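Local coordinates for putative tetR-family transcriptional regulatory protein (Streptomyces coelicolor, PDB 2DG8) that probably binds DNA as a TetR-family transcriptional regulator, through an N-terminal helix-turn-helix domain paired with a C-terminal domain of the tetracycline-repressor type, at the interface of chains A and B. Sequence-based numbering; all coordinates share one arbitrary frame. Chains: chain A/B, putative tetR-family transcriptional regulatory protein.

The interface of chains A and B. Residues chain A 108, 111-112, 115-116; chain B 104-105, 108-109, 112.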
ATOM      1  N   GLN A 108      -4.139  -0.224   4.501  1.00 29.81           N
ATOM      2  CA  GLN A 108      -4.382  -0.718   3.149  1.00 30.57           C
ATOM      3  C   GLN A 108      -5.815  -0.468   2.677  1.00 30.88           C
ATOM      4  O   GLN A 108      -6.043  -0.219   1.494  1.00 32.95           O
ATOM      5  CB  GLN A 108      -4.037  -2.209   3.055  1.00 30.27           C
ATOM      6  CG  GLN A 108      -2.568  -2.505   3.377  1.00 31.27           C
ATOM      7  CD  GLN A 108      -1.600  -1.719   2.496  1.00 33.70           C
ATOM      8  OE1 GLN A 108      -0.574  -1.240   2.966  1.00 36.95           O
ATOM      9  NE2 GLN A 108      -1.920  -1.596   1.218  1.00 32.86           N
ATOM     10  N   TYR A 111      -5.907   3.122   1.470  1.00 34.72           N
ATOM     11  CA  TYR A 111      -5.219   3.277   0.188  1.00 35.44           C
ATOM     12  C   TYR A 111      -6.064   2.787  -0.990  1.00 35.51           C
ATOM     13  O   TYR A 111      -6.041   3.391  -2.060  1.00 34.91           O
ATOM     14  CB  TYR A 111      -3.880   2.533   0.214  1.00 35.43           C
ATOM     15  CG  TYR A 111      -2.840   3.176   1.096  1.00 37.24           C
ATOM     16  CD1 TYR A 111      -1.635   2.535   1.371  1.00 36.60           C
ATOM     17  CD2 TYR A 111      -3.057   4.436   1.654  1.00 36.75           C
ATOM     18  CE1 TYR A 111      -0.673   3.134   2.181  1.00 36.69           C
ATOM     19  CE2 TYR A 111      -2.111   5.036   2.458  1.00 35.40           C
ATOM     20  CZ  TYR A 111      -0.924   4.386   2.719  1.00 36.55           C
ATOM     21  OH  TYR A 111       0.004   4.995   3.518  1.00 31.59           O
ATOM     22  N   THR A 112      -6.802   1.693  -0.798  1.00 36.79           N
ATOM     23  CA  THR A 112      -7.641   1.159  -1.875  1.00 36.20           C
ATOM     24  C   THR A 112      -8.781   2.131  -2.119  1.00 35.97           C
ATOM     25  O   THR A 112      -9.135   2.413  -3.263  1.00 36.68           O
ATOM     26  CB  THR A 112      -8.214  -0.246  -1.522  1.00 36.14           C
ATOM     27  OG1 THR A 112      -7.131  -1.152  -1.292  1.00 34.29           O
ATOM     28  CG2 THR A 112      -9.056  -0.806  -2.672  1.00 33.39           C
ATOM     29  N   ALA A 115      -7.511   5.096  -3.935  1.00 38.92           N
ATOM     30  CA  ALA A 115      -7.178   4.748  -5.315  1.00 39.42           C
ATOM     31  C   ALA A 115      -8.440   4.781  -6.175  1.00 40.18           C
ATOM     32  O   ALA A 115      -8.435   5.311  -7.292  1.00 39.26           O
ATOM     33  CB  ALA A 115      -6.563   3.368  -5.370  1.00 38.30           C
ATOM     34  N   ARG A 116      -9.517   4.215  -5.635  1.00 41.40           N
ATOM     35  CA  ARG A 116     -10.798   4.136  -6.329  1.00 43.66           C
ATOM     36  C   ARG A 116     -11.557   5.454  -6.414  1.00 44.79           C
ATOM     37  O   ARG A 116     -12.011   5.834  -7.487  1.00 47.41           O
ATOM     38  CB  ARG A 116     -11.701   3.086  -5.663  1.00 44.72           C
ATOM     39  CG  ARG A 116     -11.261   1.635  -5.853  1.00 44.08           C
ATOM     40  CD  ARG A 116     -12.248   0.696  -5.173  1.00 43.52           C
ATOM     41  NE  ARG A 116     -11.904  -0.720  -5.310  1.00 45.49           N
ATOM     42  CZ  ARG A 116     -11.931  -1.397  -6.454  1.00 45.80           C
ATOM     43  NH1 ARG A 116     -11.604  -2.681  -6.473  1.00 44.60           N
ATOM     44  NH2 ARG A 116     -12.282  -0.791  -7.581  1.00 49.17           N
TER
ATOM     45  N   LEU B 104      -3.319   0.240 -10.514  1.00 40.27           N
ATOM     46  CA  LEU B 104      -3.194   0.835  -9.184  1.00 40.26           C
ATOM     47  C   LEU B 104      -4.155   0.137  -8.224  1.00 38.51           C
ATOM     48  O   LEU B 104      -3.783  -0.244  -7.115  1.00 38.20           O
ATOM     49  CB  LEU B 104      -3.532   2.324  -9.224  1.00 39.22           C
ATOM     50  CG  LEU B 104      -3.871   2.982  -7.881  1.00 40.15           C
ATOM     51  CD1 LEU B 104      -2.646   3.003  -6.990  1.00 41.66           C
ATOM     52  CD2 LEU B 104      -4.374   4.399  -8.128  1.00 40.81           C
ATOM     53  N   VAL B 105      -5.396  -0.022  -8.663  1.00 38.32           N
ATOM     54  CA  VAL B 105      -6.410  -0.670  -7.844  1.00 35.96           C
ATOM     55  C   VAL B 105      -6.051  -2.133  -7.582  1.00 35.43           C
ATOM     56  O   VAL B 105      -6.166  -2.617  -6.456  1.00 35.59           O
ATOM     57  CB  VAL B 105      -7.791  -0.594  -8.525  1.00 36.01           C
ATOM     58  CG1 VAL B 105      -8.837  -1.330  -7.691  1.00 33.16           C
ATOM     59  CG2 VAL B 105      -8.189   0.868  -8.710  1.00 36.83           C
ATOM     60  N   GLN B 108      -3.350  -2.448  -5.027  1.00 35.56           N
ATOM     61  CA  GLN B 108      -3.882  -2.156  -3.696  1.00 36.44           C
ATOM     62  C   GLN B 108      -4.750  -3.296  -3.179  1.00 34.19           C
ATOM     63  O   GLN B 108      -4.693  -3.633  -2.003  1.00 36.19           O
ATOM     64  CB  GLN B 108      -4.673  -0.838  -3.691  1.00 33.11           C
ATOM     65  CG  GLN B 108      -3.836   0.393  -4.037  1.00 38.06           C
ATOM     66  CD  GLN B 108      -2.572   0.516  -3.180  1.00 39.04           C
ATOM     67  OE1 GLN B 108      -2.634   0.578  -1.950  1.00 37.69           O
ATOM     68  NE2 GLN B 108      -1.420   0.551  -3.839  1.00 42.65           N
ATOM     69  N   GLU B 109      -5.561  -3.886  -4.049  1.00 35.33           N
ATOM     70  CA  GLU B 109      -6.402  -5.001  -3.627  1.00 35.37           C
ATOM     71  C   GLU B 109      -5.501  -6.160  -3.162  1.00 35.13           C
ATOM     72  O   GLU B 109      -5.774  -6.796  -2.136  1.00 36.00           O
ATOM     73  CB  GLU B 109      -7.323  -5.451  -4.777  1.00 36.48           C
ATOM     74  CG  GLU B 109      -8.521  -4.509  -5.053  1.00 37.65           C
ATOM     75  CD  GLU B 109      -9.667  -4.655  -4.037  1.00 38.89           C
ATOM     76  OE1 GLU B 109     -10.688  -3.944  -4.166  1.00 38.54           O
ATOM     77  OE2 GLU B 109      -9.556  -5.481  -3.113  1.00 40.71           O
ATOM     78  N   THR B 112      -4.092  -5.416   0.301  1.00 33.27           N
ATOM     79  CA  THR B 112      -5.061  -5.590   1.377  1.00 33.08           C
ATOM     80  C   THR B 112      -5.267  -7.068   1.700  1.00 32.89           C
ATOM     81  O   THR B 112      -5.342  -7.451   2.867  1.00 33.62           O
ATOM     82  CB  THR B 112      -6.411  -4.953   1.008  1.00 32.86           C
ATOM     83  OG1 THR B 112      -6.239  -3.539   0.854  1.00 31.77           O
ATOM     84  CG2 THR B 112      -7.451  -5.222   2.094  1.00 30.85           C
TER
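Where helix 101-116 of chain A packs against the same helix of chain B, the backbones come close, as the small side chains of A:Thr112 and A:Ala115 would allow. The methyl CB of A:Ala115 rests on the branch of B:Leu104, 3.7 Å from CD2. Next to it A:Thr112 and B:Gln108 run antiparallel alongside one another, the threonine CA 4.0 Å from the glutamine CB. B:Gln108 kinks at its second torsion (-52°) and turns its amide oxygen OE1 toward CB of A:Tyr111, its plane steeply inclined to the phenol ring. The polar contact where the two copies of the helix meet is a weak hydrogen bond of 3.3 Å between OG1 of A:Thr112 and OG1 of B:Thr112, its direction undecided. Each OG1 can instead donate to O of its own Gln108, 3.1 Å away in chain A and from above the carbonyl plane, which is likely to favour both rotamers; with one hydrogen apiece, the hydroxyls cannot make all three bonds as donors. At the rim A:Arg116, its aliphatic chain stretched out straight, lays one guanidinium face over CG1 of B:Val105, 3.3 Å from CZ. Its edge forms a salt bridge in plane, NH1 to the anti lone pair of OE1 of B:Glu109 at 2.8 Å, nearly straight at 174°. An alanine here would remove both contacts and would probably loosen this rim. The contacts recur with the chains exchanged, so helix 101-116 packs on its own copy within the dimer interface, consistent with TetR-family dimers.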